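Local coordinates for glycerol uptake operon antiterminator regulatory protein (Listeria monocytogenes str. 4b, PDB 3KTS) that probably acts as a glycerol-3-phosphate-responsive transcription antiterminator, regulating expression of the glycerol uptake operon through a TIM-barrel-like domain, at residues Ser8-Ser11 and Ile12-Ala15; Asn166-Ala170 and Ser171-Ala175. All coordinates share one frame; numbering follows the deposited sequence.

Contact 1: residues Ser8-Ser11 and Ile12-Ala15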
ATOM      1  N   SER A   8      -6.404  10.183   5.602  1.00124.89           N
ATOM      2  CA  SER A   8      -6.276  11.630   5.509  1.00127.35           C
ATOM      3  C   SER A   8      -5.534  12.091   6.756  1.00125.41           C
ATOM      4  O   SER A   8      -5.758  11.553   7.846  1.00123.31           O
ATOM      5  CB  SER A   8      -7.650  12.299   5.424  1.00129.69           C
ATOM      6  OG  SER A   8      -8.335  11.917   4.241  1.00136.82           O
ATOM      7  N   ASN A   9      -4.646  13.070   6.580  1.00125.19           N
ATOM      8  CA  ASN A   9      -3.745  13.572   7.636  1.00123.11           C
ATOM      9  C   ASN A   9      -2.830  12.521   8.282  1.00116.97           C
ATOM     10  O   ASN A   9      -2.397  12.671   9.430  1.00121.57           O
ATOM     11  CB  ASN A   9      -4.496  14.401   8.697  1.00125.78           C
ATOM     12  CG  ASN A   9      -4.592  15.879   8.331  1.00138.55           C
ATOM     13  OD1 ASN A   9      -5.440  16.602   8.858  1.00147.24           O
ATOM     14  ND2 ASN A   9      -3.719  16.333   7.434  1.00142.48           N
ATOM     15  N   GLN A  10      -2.553  11.458   7.533  1.00104.03           N
ATOM     16  CA  GLN A  10      -1.513  10.511   7.884  1.00 96.25           C
ATOM     17  C   GLN A  10      -0.536  10.437   6.721  1.00 94.20           C
ATOM     18  O   GLN A  10      -0.864   9.898   5.665  1.00 96.22           O
ATOM     19  CB  GLN A  10      -2.095   9.136   8.181  1.00 91.19           C
ATOM     20  CG  GLN A  10      -1.079   8.199   8.801  1.00 83.56           C
ATOM     21  CD  GLN A  10      -1.587   6.791   8.903  1.00 88.63           C
ATOM     22  OE1 GLN A  10      -2.786   6.544   8.768  1.00 79.84           O
ATOM     23  NE2 GLN A  10      -0.675   5.845   9.129  1.00 84.91           N
ATOM     24  N   SER A  11       0.655  10.990   6.929  1.00 88.60           N
ATOM     25  CA  SER A  11       1.649  11.165   5.873  1.00 80.53           C
ATOM     26  C   SER A  11       2.568   9.960   5.719  1.00 81.85           C
ATOM     27  O   SER A  11       2.898   9.567   4.601  1.00 90.00           O
ATOM     28  CB  SER A  11       2.474  12.420   6.135  1.00 74.54           C
ATOM     29  OG  SER A  11       1.635  13.558   6.162  1.00 87.38           O
ATOM     30  N   ILE A  12       2.988   9.391   6.843  1.00 72.07           N
ATOM     31  CA  ILE A  12       3.801   8.189   6.839  1.00 68.13           C
ATOM     32  C   ILE A  12       2.910   6.994   7.152  1.00 77.68           C
ATOM     33  O   ILE A  12       2.157   6.988   8.135  1.00 83.71           O
ATOM     34  CB  ILE A  12       5.004   8.292   7.826  1.00 69.39           C
ATOM     35  CG1 ILE A  12       6.170   9.036   7.180  1.00 61.68           C
ATOM     36  CG2 ILE A  12       5.525   6.924   8.236  1.00 79.78           C
ATOM     37  CD1 ILE A  12       6.127  10.522   7.356  1.00 76.35           C
ATOM     38  N   ILE A  13       2.964   6.006   6.270  1.00 77.48           N
ATOM     39  CA  ILE A  13       2.343   4.726   6.510  1.00 78.24           C
ATOM     40  C   ILE A  13       3.499   3.744   6.629  1.00 81.19           C
ATOM     41  O   ILE A  13       4.092   3.370   5.622  1.00 90.83           O
ATOM     42  CB  ILE A  13       1.390   4.331   5.368  1.00 75.78           C
ATOM     43  CG1 ILE A  13       0.379   5.457   5.089  1.00 80.45           C
ATOM     44  CG2 ILE A  13       0.676   3.036   5.716  1.00 89.67           C
ATOM     45  CD1 ILE A  13      -0.570   5.186   3.928  1.00 80.26           C
ATOM     46  N   PRO A  14       3.859   3.362   7.867  1.00 83.08           N
ATOM     47  CA  PRO A  14       4.980   2.455   8.098  1.00 78.50           C
ATOM     48  C   PRO A  14       4.799   1.102   7.423  1.00 71.68           C
ATOM     49  O   PRO A  14       3.682   0.592   7.346  1.00 77.58           O
ATOM     50  CB  PRO A  14       4.991   2.291   9.625  1.00 79.51           C
ATOM     51  CG  PRO A  14       3.638   2.676  10.070  1.00 64.69           C
ATOM     52  CD  PRO A  14       3.239   3.777   9.137  1.00 84.21           C
ATOM     53  N   ALA A  15       5.900   0.542   6.938  1.00 72.06           N
ATOM     54  CA  ALA A  15       5.872  -0.713   6.202  1.00 76.98           C
ATOM     55  C   ALA A  15       6.695  -1.773   6.920  1.00 78.82           C
ATOM     56  O   ALA A  15       7.912  -1.656   7.019  1.00 83.71           O
ATOM     57  CB  ALA A  15       6.383  -0.502   4.776  1.00 76.78           C
TER
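Gln10 reaches forward over the start of the first strand and hands its amide nitrogen to the backbone of Ile12, an example of a side chain that follows the chain it has just left. CG stands anti to the backbone N (chi1 -169°) and the chain stays extended beyond it, which carries the amide alongside the next residues. NE2 donates to Ile12 O at 3.2 Å. The bond is bent, with an angle of 144° at the hydrogen, and NE2 lies tilted from the Ile12 carbonyl plane, just as the acceptor lies somewhat out of the Gln10 amide plane. The aliphatic part shares in the contact, since Gln10 CG comes within 3.5 Å of the same Ile12 O. Past the carbonyl, Gln10 NE2 meets the CG1 branch of Ile13 at 4.2 Å.

The stronger hold on Gln10 NE2 comes from Tyr32 O, at the start of strand 32-39; the bent bond to Ile12 O adds to it, and this buried amide nitrogen thus ties the entry of one strand to the start of the next. Strand 12-16 runs parallel to strands 32-39 and 173-178 as its two neighbours in the barrel sheet: backbone bonds link Ser11 and Ile13 to Val176 on one of them and Pro14 to Val34 on the other, while the side chain of Ile13 touches both strands.

Contact 2: residues Asn166-Ala170 and Ser171-Ala175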
ATOM      1  N   ASN A 166       8.252  15.261   1.848  1.00 78.33           N
ATOM      2  CA  ASN A 166       7.631  16.534   1.520  1.00 72.24           C
ATOM      3  C   ASN A 166       7.515  16.808   0.031  1.00 79.39           C
ATOM      4  O   ASN A 166       6.459  17.228  -0.430  1.00 88.84           O
ATOM      5  CB  ASN A 166       8.412  17.657   2.175  1.00 73.93           C
ATOM      6  CG  ASN A 166       8.210  17.708   3.664  1.00 77.96           C
ATOM      7  OD1 ASN A 166       7.246  17.144   4.194  1.00 63.26           O
ATOM      8  ND2 ASN A 166       9.107  18.403   4.354  1.00 60.70           N
ATOM      9  N   GLN A 167       8.603  16.561  -0.703  1.00 83.97           N
ATOM     10  CA  GLN A 167       8.681  16.775  -2.151  1.00 83.35           C
ATOM     11  C   GLN A 167       7.652  15.955  -2.918  1.00 83.48           C
ATOM     12  O   GLN A 167       7.009  16.459  -3.841  1.00 83.18           O
ATOM     13  CB  GLN A 167      10.080  16.432  -2.670  1.00 80.99           C
ATOM     14  CG  GLN A 167      11.117  17.531  -2.499  1.00 89.58           C
ATOM     15  CD  GLN A 167      12.534  17.056  -2.778  1.00 94.17           C
ATOM     16  OE1 GLN A 167      13.369  17.821  -3.260  1.00 98.61           O
ATOM     17  NE2 GLN A 167      12.814  15.789  -2.474  1.00 97.48           N
ATOM     18  N   VAL A 168       7.497  14.693  -2.525  1.00 81.76           N
ATOM     19  CA  VAL A 168       6.594  13.790  -3.227  1.00 83.88           C
ATOM     20  C   VAL A 168       5.121  14.030  -2.855  1.00 81.62           C
ATOM     21  O   VAL A 168       4.237  13.887  -3.696  1.00 81.87           O
ATOM     22  CB  VAL A 168       7.045  12.296  -3.102  1.00 84.41           C
ATOM     23  CG1 VAL A 168       6.672  11.677  -1.751  1.00 84.80           C
ATOM     24  CG2 VAL A 168       6.484  11.486  -4.237  1.00 90.61           C
ATOM     25  N   ILE A 169       4.880  14.435  -1.609  1.00 83.88           N
ATOM     26  CA  ILE A 169       3.534  14.754  -1.123  1.00 80.82           C
ATOM     27  C   ILE A 169       3.059  16.073  -1.738  1.00 76.19           C
ATOM     28  O   ILE A 169       1.876  16.226  -2.058  1.00 81.65           O
ATOM     29  CB  ILE A 169       3.474  14.738   0.444  1.00 77.46           C
ATOM     30  CG1 ILE A 169       3.448  13.292   0.943  1.00 83.20           C
ATOM     31  CG2 ILE A 169       2.261  15.489   0.991  1.00 75.22           C
ATOM     32  CD1 ILE A 169       3.368  13.141   2.452  1.00 86.27           C
ATOM     33  N   ALA A 170       3.994  16.995  -1.955  1.00 66.08           N
ATOM     34  CA  ALA A 170       3.680  18.259  -2.620  1.00 78.84           C
ATOM     35  C   ALA A 170       3.477  18.097  -4.126  1.00 85.34           C
ATOM     36  O   ALA A 170       2.969  18.999  -4.787  1.00 97.16           O
ATOM     37  CB  ALA A 170       4.757  19.285  -2.351  1.00 73.20           C
ATOM     38  N   SER A 171       3.892  16.953  -4.663  1.00 87.04           N
ATOM     39  CA  SER A 171       3.733  16.654  -6.078  1.00 87.83           C
ATOM     40  C   SER A 171       2.358  16.068  -6.398  1.00 91.97           C
ATOM     41  O   SER A 171       1.938  16.056  -7.557  1.00 91.24           O
ATOM     42  CB  SER A 171       4.824  15.691  -6.526  1.00 85.37           C
ATOM     43  OG  SER A 171       6.077  16.344  -6.564  1.00 91.16           O
ATOM     44  N   GLY A 172       1.664  15.578  -5.372  1.00 88.98           N
ATOM     45  CA  GLY A 172       0.338  15.003  -5.558  1.00 83.53           C
ATOM     46  C   GLY A 172       0.060  13.750  -4.749  1.00 80.04           C
ATOM     47  O   GLY A 172      -1.077  13.261  -4.738  1.00 76.77           O
ATOM     48  N   ALA A 173       1.086  13.224  -4.080  1.00 75.58           N
ATOM     49  CA  ALA A 173       0.914  12.030  -3.252  1.00 74.70           C
ATOM     50  C   ALA A 173       0.084  12.326  -2.009  1.00 78.31           C
ATOM     51  O   ALA A 173       0.260  13.357  -1.356  1.00 78.11           O
ATOM     52  CB  ALA A 173       2.243  11.423  -2.874  1.00 75.24           C
ATOM     53  N   ILE A 174      -0.834  11.408  -1.720  1.00 78.66           N
ATOM     54  CA  ILE A 174      -1.761  11.512  -0.601  1.00 76.14           C
ATOM     55  C   ILE A 174      -1.054  11.093   0.697  1.00 81.02           C
ATOM     56  O   ILE A 174      -1.361  11.615   1.775  1.00 84.15           O
ATOM     57  CB  ILE A 174      -3.079  10.702  -0.894  1.00 71.65           C
ATOM     58  CG1 ILE A 174      -4.143  10.893   0.187  1.00 80.44           C
ATOM     59  CG2 ILE A 174      -2.805   9.229  -1.111  1.00 82.03           C
ATOM     60  CD1 ILE A 174      -5.414  10.106  -0.077  1.00 77.67           C
ATOM     61  N   ALA A 175      -0.088  10.178   0.570  1.00 81.38           N
ATOM     62  CA  ALA A 175       0.732   9.686   1.687  1.00 78.40           C
ATOM     63  C   ALA A 175       1.971   8.960   1.167  1.00 77.83           C
ATOM     64  O   ALA A 175       2.137   8.770  -0.039  1.00 85.46           O
ATOM     65  CB  ALA A 175      -0.075   8.762   2.610  1.00 63.35           C
TER
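A Schellman motif closes helix 162-169 where Val168 and Ile169 present their carbonyls to Gly172 and Ala173, turning the chain toward strand 173-178 in a beta-alpha-beta unit of the barrel. Ala173 N donates to Val168 O at 3.2 Å, approaching in the carbonyl plane on a lone pair. The companion bond, from Gly172 N to Ile169 O, is weak at 3.4 Å. Gly172 makes the reversal with a positive phi of 140°, backbone angles at which a CB would press on the preceding carbonyl oxygen.

Ser171 adds a side-chain bond to the last turn. With OG beside its own backbone N and opposite the carbonyl carbon (chi1 -71°), the hydroxyl is directed back along the helix and donates to Gln167 O at 2.9 Å, somewhat above the plane of that carbonyl. Pro139 O, at the start of the adjoining helix 139-149, is a second, weak acceptor; with one proton for two carbonyls, Ser171 OG can only share it or alternate between them.

Ala173 turns its methyl back toward the helix, where CB sits 3.3 Å from Val168 O and is more loosely approached by Val168 CG2. Val142 of helix 139-149 touches both Val168 and Ala173, so that helix packs against the junction. Both branches of Ile169 lie by Ala173, CG1 4.4 Å from Ala173 CB and CG2, anti to the backbone N, 3.7 Å from Ala173 O; beyond them Ile169 CD1 extends to a loose 4.4 Å approach to Ala175 CA.

Read from the N terminus, contact 1 comes first, at the entry to strand 12-16, and is complete long before contact 2 turns the chain from helix 162-169 into strand 173-178. Both are short local closures in series, neither nested nor crossed, yet the curling of the sheet makes their strands parallel neighbours and sets their centres about 12 Å apart. They meet directly: Ala175 CB packs 3.8 Å from Ile13 CD1, and Ser11 CB lies 3.9 Å from Ile169 CD1. The pair thus illustrates how a barrel closes, the first strand and the last lying side by side, with the final helix touching the loop that leads into the first.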